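Local coordinates for protein GlcNAc Inducible Gene 2, GIG2 (Candida albicans, PDB 6AKZ) that binds an iron(III) ion and is probably an oxygenase of the DUF1479 family in the cupin clan, made from a gene induced by N-acetylglucosamine, at residues 37-40 / 41-45; 47-50 / 51-55; 208-211 / 212-215; 275-278 / 279-282. All coordinates share one frame; numbering follows the deposited sequence.

Interaction 1 (37-40 / 41-45); sequences ASWK and RLLVE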
loop_
_atom_site.group_PDB
_atom_site.type_symbol
_atom_site.label_atom_id
_atom_site.label_comp_id
_atom_site.label_asym_id
_atom_site.label_seq_id
_atom_site.Cartn_x
_atom_site.Cartn_y
_atom_site.Cartn_z
ATOM N N ALA A 37 18.089 -2.217 -23.929
ATOM C CA ALA A 37 17.950 -3.637 -24.162
ATOM C C ALA A 37 16.978 -4.258 -23.179
ATOM O O ALA A 37 16.180 -5.119 -23.576
ATOM C CB ALA A 37 19.256 -4.360 -24.089
ATOM N N SER A 38 17.037 -3.768 -21.935
ATOM C CA SER A 38 16.239 -4.340 -20.832
ATOM C C SER A 38 14.726 -4.074 -21.061
ATOM O O SER A 38 13.897 -4.912 -20.681
ATOM C CB SER A 38 16.706 -3.784 -19.477
ATOM O OG SER A 38 16.178 -2.492 -19.200
ATOM N N TRP A 39 14.405 -2.902 -21.599
ATOM C CA TRP A 39 13.052 -2.510 -21.970
ATOM C C TRP A 39 12.462 -3.396 -23.043
ATOM O O TRP A 39 11.294 -3.796 -22.983
ATOM C CB TRP A 39 13.013 -1.067 -22.456
ATOM C CG TRP A 39 11.622 -0.643 -23.020
ATOM C CD1 TRP A 39 11.226 -0.615 -24.343
ATOM C CD2 TRP A 39 10.466 -0.215 -22.259
ATOM N NE1 TRP A 39 9.921 -0.158 -24.441
ATOM C CE2 TRP A 39 9.427 0.066 -23.177
ATOM C CE3 TRP A 39 10.199 -0.079 -20.890
ATOM C CZ2 TRP A 39 8.168 0.514 -22.769
ATOM C CZ3 TRP A 39 8.948 0.413 -20.509
ATOM C CH2 TRP A 39 7.952 0.684 -21.426
ATOM N N LYS A 40 13.294 -3.756 -24.025
ATOM C CA LYS A 40 12.877 -4.718 -25.023
ATOM C C LYS A 40 12.630 -6.145 -24.469
ATOM O O LYS A 40 11.616 -6.755 -24.784
ATOM C CB LYS A 40 13.930 -4.704 -26.113
ATOM C CG LYS A 40 13.854 -3.396 -26.868
ATOM C CD LYS A 40 14.993 -3.287 -27.854
ATOM C CE LYS A 40 14.961 -1.904 -28.452
ATOM N NZ LYS A 40 16.161 -1.848 -29.355
ATOM N N ARG A 41 13.539 -6.660 -23.671
ATOM C CA ARG A 41 13.333 -7.935 -22.930
ATOM C C ARG A 41 12.009 -7.883 -22.080
ATOM O O ARG A 41 11.267 -8.864 -22.006
ATOM C CB ARG A 41 14.446 -8.245 -21.962
ATOM C CG ARG A 41 15.841 -8.378 -22.566
ATOM C CD ARG A 41 16.774 -9.161 -21.628
ATOM N NE ARG A 41 16.967 -8.464 -20.345
ATOM C CZ ARG A 41 17.875 -7.537 -20.106
ATOM N NH1 ARG A 41 18.725 -7.142 -21.077
ATOM N NH2 ARG A 41 17.942 -6.993 -18.896
ATOM N N LEU A 42 11.791 -6.761 -21.429
ATOM C CA LEU A 42 10.643 -6.572 -20.560
ATOM C C LEU A 42 9.299 -6.742 -21.314
ATOM O O LEU A 42 8.422 -7.488 -20.872
ATOM C CB LEU A 42 10.686 -5.217 -19.877
ATOM C CG LEU A 42 9.451 -4.857 -19.044
ATOM C CD1 LEU A 42 9.327 -5.838 -17.851
ATOM C CD2 LEU A 42 9.540 -3.455 -18.553
ATOM N N LEU A 43 9.170 -6.050 -22.440
ATOM C CA LEU A 43 7.996 -6.141 -23.236
ATOM C C LEU A 43 7.712 -7.526 -23.751
ATOM O O LEU A 43 6.542 -7.945 -23.735
ATOM C CB LEU A 43 8.045 -5.125 -24.379
ATOM C CG LEU A 43 7.979 -3.645 -24.067
ATOM C CD1 LEU A 43 7.863 -2.872 -25.373
ATOM C CD2 LEU A 43 6.860 -3.204 -23.118
ATOM N N VAL A 44 8.755 -8.280 -24.072
ATOM C CA VAL A 44 8.588 -9.619 -24.548
ATOM C C VAL A 44 8.002 -10.456 -23.392
ATOM O O VAL A 44 6.999 -11.083 -23.580
ATOM C CB VAL A 44 9.916 -10.204 -25.064
ATOM C CG1 VAL A 44 9.798 -11.712 -25.285
ATOM C CG2 VAL A 44 10.352 -9.445 -26.331
ATOM N N GLU A 45 8.575 -10.315 -22.190
ATOM C CA GLU A 45 8.108 -11.043 -20.975
ATOM C C GLU A 45 6.691 -10.622 -20.595
ATOM O O GLU A 45 5.888 -11.501 -20.177
ATOM C CB GLU A 45 9.009 -10.867 -19.753
ATOM C CG GLU A 45 10.370 -11.541 -19.909
ATOM C CD GLU A 45 10.255 -12.970 -20.427
ATOM O OE1 GLU A 45 9.677 -13.806 -19.681
ATOM O OE2 GLU A 45 10.635 -13.231 -21.604
#
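Trp39 and Leu43 meet one turn apart on the alpha-helix 32-56, in an i to i+4 CH-pi contact. Leu43 CG stands 4.2 Å from the centroid of the five-membered ring of Trp39 and only 22° from the ring normal, so the branch point lies over the indole face. The two methyls then divide the ring between them: Leu43 CD1 is 3.5 Å from Trp39 NE1, while Leu43 CD2 lies 4.0 Å from Trp39 CZ2 on the benzene side. Leu42 adds a looser, slanting contact, its CD2 being 4.2 Å from Trp39 CE3. With Trp39 CG anti to the backbone N (chi1 173°), the indole swings beside its own carbonyl and so toward the next turn, where Leu43 stands.

Another face of the helix carries a contact of a different kind. Arg41 bends at chi3 (-63°), and its guanidinium group folds back so that Ser38 CA sits 3.5 Å above the guanidinium plane, toward the rim; Arg41 NH2 reaches Ser38 CB at 3.5 Å. Outside the helix, NE forms a salt bridge with Glu219 and NH2 a hydrogen bond with the carbonyl of Gly216, which together fix the pose of the group.

Further out, Phe291 stacks on the Trp39 ring, Tyr303 meets it edge-to-face and Tyr284 also touches it, as part of an aromatic cluster on the buried side of the helix. The carbonyl of Ser38 serves two donors: Trp218 NE1 from outside, and Leu42 N, which donates to Ser38 O within the helix at 2.9 Å.

Interaction 2 (47-50 / 51-55); sequences NKEF and TEIAK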
loop_
_atom_site.group_PDB
_atom_site.type_symbol
_atom_site.label_atom_id
_atom_site.label_comp_id
_atom_site.label_asym_id
_atom_site.label_seq_id
_atom_site.Cartn_x
_atom_site.Cartn_y
_atom_site.Cartn_z
ATOM N N ASN A 47 4.319 -9.608 -22.583
ATOM C CA ASN A 47 3.311 -10.170 -23.486
ATOM C C ASN A 47 3.045 -11.643 -23.195
ATOM O O ASN A 47 1.881 -12.082 -23.180
ATOM C CB ASN A 47 3.685 -9.930 -24.938
ATOM C CG ASN A 47 2.487 -10.101 -25.854
ATOM O OD1 ASN A 47 1.346 -9.775 -25.483
ATOM N ND2 ASN A 47 2.715 -10.675 -27.014
ATOM N N LYS A 48 4.084 -12.382 -22.867
ATOM C CA LYS A 48 3.929 -13.750 -22.474
ATOM C C LYS A 48 3.163 -13.905 -21.143
ATOM O O LYS A 48 2.170 -14.643 -21.088
ATOM C CB LYS A 48 5.252 -14.478 -22.330
ATOM C CG LYS A 48 5.990 -14.778 -23.616
ATOM C CD LYS A 48 7.441 -15.242 -23.380
ATOM C CE LYS A 48 7.632 -16.213 -22.217
ATOM N NZ LYS A 48 6.900 -17.511 -22.403
ATOM N N GLU A 49 3.567 -13.153 -20.109
ATOM C CA GLU A 49 3.080 -13.451 -18.753
ATOM C C GLU A 49 1.687 -12.835 -18.627
ATOM O O GLU A 49 0.818 -13.447 -17.991
ATOM C CB GLU A 49 3.991 -12.881 -17.690
ATOM C CG GLU A 49 3.449 -13.065 -16.261
ATOM C CD GLU A 49 4.430 -12.798 -15.125
ATOM O OE1 GLU A 49 5.456 -13.518 -15.063
ATOM O OE2 GLU A 49 4.172 -11.906 -14.249
ATOM N N PHE A 50 1.448 -11.668 -19.219
ATOM C CA PHE A 50 0.140 -10.981 -19.011
ATOM C C PHE A 50 -0.931 -11.668 -19.853
ATOM O O PHE A 50 -2.085 -11.706 -19.440
ATOM C CB PHE A 50 0.098 -9.470 -19.222
ATOM C CG PHE A 50 0.924 -8.656 -18.250
ATOM C CD1 PHE A 50 1.730 -9.242 -17.250
ATOM C CD2 PHE A 50 0.876 -7.275 -18.341
ATOM C CE1 PHE A 50 2.499 -8.459 -16.401
ATOM C CE2 PHE A 50 1.597 -6.492 -17.447
ATOM C CZ PHE A 50 2.437 -7.099 -16.496
ATOM N N THR A 51 -0.524 -12.263 -20.982
ATOM C CA THR A 51 -1.386 -13.151 -21.699
ATOM C C THR A 51 -1.818 -14.306 -20.823
ATOM O O THR A 51 -3.028 -14.639 -20.834
ATOM C CB THR A 51 -0.724 -13.606 -23.008
ATOM O OG1 THR A 51 -0.574 -12.493 -23.879
ATOM C CG2 THR A 51 -1.542 -14.700 -23.727
ATOM N N GLU A 52 -0.877 -14.991 -20.160
ATOM C CA GLU A 52 -1.221 -16.121 -19.311
ATOM C C GLU A 52 -2.206 -15.667 -18.218
ATOM O O GLU A 52 -3.178 -16.287 -17.979
ATOM C CB GLU A 52 0.028 -16.794 -18.755
ATOM C CG GLU A 52 -0.264 -17.880 -17.770
ATOM C CD GLU A 52 0.950 -18.591 -17.161
ATOM O OE1 GLU A 52 1.661 -19.228 -17.965
ATOM O OE2 GLU A 52 1.109 -18.700 -15.879
ATOM N N ILE A 53 -1.987 -14.489 -17.650
ATOM C CA ILE A 53 -2.846 -14.015 -16.580
ATOM C C ILE A 53 -4.258 -13.872 -17.091
ATOM O O ILE A 53 -5.213 -14.323 -16.483
ATOM C CB ILE A 53 -2.383 -12.680 -15.980
ATOM C CG1 ILE A 53 -1.087 -12.898 -15.249
ATOM C CG2 ILE A 53 -3.514 -12.102 -15.099
ATOM C CD1 ILE A 53 -0.458 -11.606 -14.713
ATOM N N ALA A 54 -4.368 -13.159 -18.206
ATOM C CA ALA A 54 -5.676 -12.890 -18.853
ATOM C C ALA A 54 -6.437 -14.214 -19.142
ATOM O O ALA A 54 -7.669 -14.296 -18.997
ATOM C CB ALA A 54 -5.456 -12.124 -20.125
ATOM N N LYS A 55 -5.724 -15.225 -19.568
ATOM C CA LYS A 55 -6.344 -16.491 -19.916
ATOM C C LYS A 55 -6.662 -17.379 -18.707
ATOM O O LYS A 55 -7.369 -18.385 -18.856
ATOM C CB LYS A 55 -5.519 -17.301 -20.938
ATOM C CG LYS A 55 -5.404 -16.634 -22.307
ATOM C CD LYS A 55 -4.559 -17.363 -23.316
ATOM C CE LYS A 55 -4.598 -16.593 -24.632
ATOM N NZ LYS A 55 -5.947 -16.682 -25.236
#
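Thr51 and Asn47 side chains cross at a slant, one turn apart, and the threonine hydroxyl bonds back to the i-4 carbonyl, a common way for a helix to take up a polar side chain. Thr51 OG1 donates to Asn47 O at 2.6 Å, with a C=O...donor angle of 160°, nearly in line with the carbonyl. Thr51 N reaches the same Asn47 O at 3.3 Å, but from 44° out of the carbonyl plane. One oxygen is therefore gripped by two donors of a single residue, with the hydroxyl taking the straighter approach. The threonine torsion makes this possible: OG1 lies beside its own backbone N (chi1 -66°), facing the preceding turn.

Phe50 and Ile53 behave differently, lying side by side and pointing the same way. Their closest approach is Phe50 CD1 to Ile53 CD1, 4.1 Å, a slanting apolar touch. The remaining grip is backbone, as in Ala54 N to Phe50 O at 3.0 Å.

These residues belong to the last turns of helix 32-56. Phe50 rests on Leu275 and Leu280, Ile53 leans on Tyr60, and Glu49 OE2 probably pairs with Ser277 OG, joining this helix to the start of helix 278-287 and the loop leading into it from strand 272-274.

Interaction 3 (208-211 / 212-215); sequences EVYK and SIFE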
loop_
_atom_site.group_PDB
_atom_site.type_symbol
_atom_site.label_atom_id
_atom_site.label_comp_id
_atom_site.label_asym_id
_atom_site.label_seq_id
_atom_site.Cartn_x
_atom_site.Cartn_y
_atom_site.Cartn_z
ATOM N N GLU A 208 15.999 5.313 -5.302
ATOM C CA GLU A 208 16.991 4.298 -5.102
ATOM C C GLU A 208 16.408 2.913 -4.896
ATOM O O GLU A 208 17.110 1.952 -5.153
ATOM C CB GLU A 208 17.921 4.529 -3.883
ATOM C CG GLU A 208 19.014 5.529 -4.081
ATOM C CD GLU A 208 20.107 5.055 -5.035
ATOM O OE1 GLU A 208 20.946 4.108 -4.761
ATOM O OE2 GLU A 208 20.097 5.669 -6.078
ATOM N N VAL A 209 15.191 2.817 -4.374
ATOM C CA VAL A 209 14.433 1.526 -4.329
ATOM C C VAL A 209 14.464 0.801 -5.686
ATOM O O VAL A 209 14.505 -0.428 -5.753
ATOM C CB VAL A 209 12.981 1.775 -3.853
ATOM C CG1 VAL A 209 12.124 0.493 -3.917
ATOM C CG2 VAL A 209 12.985 2.372 -2.463
ATOM N N TYR A 210 14.378 1.581 -6.784
ATOM C CA TYR A 210 14.267 1.084 -8.154
ATOM C C TYR A 210 15.607 1.144 -8.944
ATOM O O TYR A 210 15.626 0.921 -10.151
ATOM C CB TYR A 210 13.169 1.874 -8.877
ATOM C CG TYR A 210 11.861 1.872 -8.101
ATOM C CD1 TYR A 210 11.061 0.738 -8.050
ATOM C CD2 TYR A 210 11.438 2.970 -7.357
ATOM C CE1 TYR A 210 9.915 0.748 -7.348
ATOM C CE2 TYR A 210 10.262 2.968 -6.699
ATOM C CZ TYR A 210 9.522 1.839 -6.673
ATOM O OH TYR A 210 8.403 1.825 -5.935
ATOM N N LYS A 211 16.730 1.269 -8.258
ATOM C CA LYS A 211 18.028 1.327 -8.904
ATOM C C LYS A 211 18.282 0.214 -9.931
ATOM O O LYS A 211 18.764 0.497 -10.996
ATOM C CB LYS A 211 19.099 1.242 -7.832
ATOM C CG LYS A 211 20.514 1.491 -8.347
ATOM C CD LYS A 211 21.361 1.991 -7.173
ATOM C CE LYS A 211 22.686 2.568 -7.600
ATOM N NZ LYS A 211 23.584 1.429 -7.966
ATOM N N SER A 212 17.950 -1.033 -9.602
ATOM C CA SER A 212 18.182 -2.191 -10.493
ATOM C C SER A 212 17.466 -1.997 -11.823
ATOM O O SER A 212 18.016 -2.310 -12.860
ATOM C CB SER A 212 17.698 -3.494 -9.852
ATOM O OG SER A 212 18.579 -3.932 -8.823
ATOM N N ILE A 213 16.290 -1.384 -11.785
ATOM C CA ILE A 213 15.564 -1.106 -13.010
ATOM C C ILE A 213 16.277 -0.007 -13.832
ATOM O O ILE A 213 16.435 -0.133 -15.037
ATOM C CB ILE A 213 14.142 -0.715 -12.667
ATOM C CG1 ILE A 213 13.427 -1.884 -11.951
ATOM C CG2 ILE A 213 13.402 -0.179 -13.883
ATOM C CD1 ILE A 213 12.057 -1.481 -11.443
ATOM N N PHE A 214 16.681 1.063 -13.188
ATOM C CA PHE A 214 17.338 2.158 -13.872
ATOM C C PHE A 214 18.736 1.822 -14.377
ATOM O O PHE A 214 19.335 2.605 -15.148
ATOM C CB PHE A 214 17.425 3.322 -12.945
ATOM C CG PHE A 214 16.078 3.925 -12.609
ATOM C CD1 PHE A 214 15.144 4.154 -13.573
ATOM C CD2 PHE A 214 15.763 4.235 -11.287
ATOM C CE1 PHE A 214 13.916 4.777 -13.247
ATOM C CE2 PHE A 214 14.583 4.825 -10.964
ATOM C CZ PHE A 214 13.644 5.116 -11.923
ATOM N N GLU A 215 19.275 0.700 -13.934
ATOM C CA GLU A 215 20.583 0.249 -14.433
ATOM C C GLU A 215 20.519 -0.794 -15.532
ATOM O O GLU A 215 21.561 -1.213 -16.000
ATOM C CB GLU A 215 21.371 -0.350 -13.291
ATOM C CG GLU A 215 21.852 0.706 -12.334
ATOM C CD GLU A 215 22.651 0.110 -11.192
ATOM O OE1 GLU A 215 22.457 -1.087 -10.904
ATOM O OE2 GLU A 215 23.425 0.879 -10.578
HETATM O O HOH W 1 16.886 -1.882 -6.898
#
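The carbonyl of Tyr210 opens the short helix 211-214 by accepting Phe214 N at 3.2 Å, in the carbonyl plane, while a type I beta turn from Glu208 to Lys211 brings the chain into this N-cap position. A weak bond, its N-H bent well off line, runs from Ile213 N to Tyr210 O. Water 1 spans the start of the helix, donating to Val209 O and accepting from Ser212 N, each at 3.0 Å, so this first-turn N-H finds a partner ahead of the helix.

Among the side chains, Lys211 and Glu215 form an i to i+4 salt bridge: Lys211 NZ meets Glu215 OE2 at 2.7 Å, arriving 37° out of the carboxylate plane. The bend of the lysine at chi4 (-75°) turns NZ onto that oxygen, and Lys211 CE is 3.5 Å from Glu215 OE2 as well.

On the buried side, Phe214 CE2 comes to within 3.9 Å of Tyr210 CB, and Tyr210 and Ile213 run side by side with CD1 to CD1 at 4.2 Å. Val209 CG1 lies over the centre of the Tyr210 ring, whose hydroxyl is hydrogen-bonded to Asp352.

The Tyr210 side chain lies about 11 Å from that of the iron ligand Asp194. The turn between helices 204-208 and 211-214 packs against helix 278-287, with Tyr210 on Met282 and Met286, Ile213 on Leu287, and Phe214 on Met286.

Interaction 4 (275-278 / 279-282); sequences LPSL and KLSM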
loop_
_atom_site.group_PDB
_atom_site.type_symbol
_atom_site.label_atom_id
_atom_site.label_comp_id
_atom_site.label_asym_id
_atom_site.label_seq_id
_atom_site.Cartn_x
_atom_site.Cartn_y
_atom_site.Cartn_z
ATOM N N LEU A 275 -3.347 -6.228 -10.920
ATOM C CA LEU A 275 -2.441 -6.756 -11.935
ATOM C C LEU A 275 -1.438 -7.570 -11.146
ATOM O O LEU A 275 -0.445 -7.022 -10.661
ATOM C CB LEU A 275 -1.749 -5.612 -12.669
ATOM C CG LEU A 275 -1.376 -5.903 -14.092
ATOM C CD1 LEU A 275 -0.717 -4.646 -14.684
ATOM C CD2 LEU A 275 -0.458 -7.060 -14.111
ATOM N N PRO A 276 -1.611 -8.901 -11.095
ATOM C CA PRO A 276 -0.871 -9.699 -10.163
ATOM C C PRO A 276 0.528 -10.082 -10.662
ATOM O O PRO A 276 0.897 -11.277 -10.831
ATOM C CB PRO A 276 -1.830 -10.887 -9.923
ATOM C CG PRO A 276 -2.392 -11.111 -11.302
ATOM C CD PRO A 276 -2.730 -9.680 -11.703
ATOM N N SER A 277 1.316 -9.075 -11.037
ATOM C CA SER A 277 2.658 -9.346 -11.470
ATOM C C SER A 277 3.517 -8.141 -10.999
ATOM O O SER A 277 3.606 -7.121 -11.664
ATOM C CB SER A 277 2.702 -9.475 -13.008
ATOM O OG SER A 277 4.051 -9.708 -13.493
ATOM N N LEU A 278 4.222 -8.305 -9.892
ATOM C CA LEU A 278 4.773 -7.146 -9.207
ATOM C C LEU A 278 6.008 -6.585 -9.928
ATOM O O LEU A 278 6.090 -5.384 -10.204
ATOM C CB LEU A 278 5.045 -7.518 -7.722
ATOM C CG LEU A 278 5.648 -6.482 -6.830
ATOM C CD1 LEU A 278 4.790 -5.233 -6.792
ATOM C CD2 LEU A 278 5.722 -7.111 -5.403
ATOM N N LYS A 279 6.984 -7.455 -10.193
ATOM C CA LYS A 279 8.204 -7.071 -10.821
ATOM C C LYS A 279 7.989 -6.554 -12.217
ATOM O O LYS A 279 8.552 -5.493 -12.547
ATOM C CB LYS A 279 9.220 -8.212 -10.857
ATOM C CG LYS A 279 10.621 -7.852 -11.294
ATOM C CD LYS A 279 11.428 -9.136 -11.528
ATOM C CE LYS A 279 11.884 -9.771 -10.246
ATOM N NZ LYS A 279 12.491 -11.091 -10.530
ATOM N N LEU A 280 7.262 -7.256 -13.061
ATOM C CA LEU A 280 7.046 -6.753 -14.422
ATOM C C LEU A 280 6.314 -5.436 -14.423
ATOM O O LEU A 280 6.613 -4.525 -15.233
ATOM C CB LEU A 280 6.307 -7.785 -15.275
ATOM C CG LEU A 280 7.041 -9.039 -15.606
ATOM C CD1 LEU A 280 6.219 -9.954 -16.464
ATOM C CD2 LEU A 280 8.368 -8.775 -16.253
ATOM N N SER A 281 5.311 -5.316 -13.550
ATOM C CA SER A 281 4.607 -4.066 -13.400
ATOM C C SER A 281 5.517 -2.841 -13.128
ATOM O O SER A 281 5.413 -1.815 -13.789
ATOM C CB SER A 281 3.502 -4.142 -12.367
ATOM O OG SER A 281 2.364 -4.907 -12.794
ATOM N N MET A 282 6.336 -2.943 -12.113
ATOM C CA MET A 282 7.171 -1.836 -11.748
ATOM C C MET A 282 8.343 -1.578 -12.721
ATOM O O MET A 282 8.772 -0.466 -12.874
ATOM C CB MET A 282 7.649 -1.938 -10.295
ATOM C CG MET A 282 6.540 -1.802 -9.255
ATOM S SD MET A 282 5.509 -0.346 -9.474
ATOM C CE MET A 282 6.662 1.012 -9.361
HETATM O O HOH W 2 6.258 -9.954 -12.299
#
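Ser277 O is gripped twice by Ser281, its i+4 partner in the first turn of helix 278-287. Ser281 OG donates to Ser277 O at 2.8 Å and Ser281 N donates to Ser277 O at 3.1 Å, and the two arrive from opposite faces of the carbonyl plane, tilted by 28° and 30° respectively. The carbonyl is thus held on both sides by one residue. Ser281 OG lies beside its own backbone N (chi1 -72°), which directs it back toward the start of the helix, where Leu275 CD1 approaches it to 3.6 Å and covers the hydroxyl with an apolar group.

Ser277 occupies the N-cap position, yet its hydroxyl makes no direct capping bond. Water 2 takes that part at one remove: it accepts from Leu280 N at 3.0 Å and donates to Ser277 OG. The hydroxyl also touches the leucine side chain, with Ser277 OG 3.5 Å from Leu280 CB, and Glu49 OE2 of helix 32-56 lies against it too, at a distance too short to be read closely. The first helical turn from Leu278 is closed by Met282 N to Leu278 O at 3.1 Å. Before the cap, Pro276 is the centre of an inverse gamma turn, closed by Ser277 N on Leu275 O.

Leu275 follows strand 272-274, and its side chain lies about 7 Å from that of the iron ligand His355. From there the chain turns into helix 278-287, which lies against helix 32-56 through Leu280 on Leu42.

Overall arrangement
Interactions 1 and 2 follow one another on helix 32-56, their centres about 15 Å apart, and both look onto interaction 4, the start of helix 278-287. Glu45 O of interaction 1 lies 4.0 Å from Leu280 CD1 of interaction 4, and Phe50 CE1 of interaction 2 meets Ser277 OG of interaction 4 at 3.5 Å. Interaction 3 reaches interaction 4 at the Met282 end of 275-282, where Ile213 CD1 lies 3.7 Å from Met282 O. Interactions 2 and 3 stay about 12 Å apart at their nearest atoms. Interaction 4 is thus the shared neighbour, and its Leu275 side chain lies about 12 Å from the bound iron(III) ion.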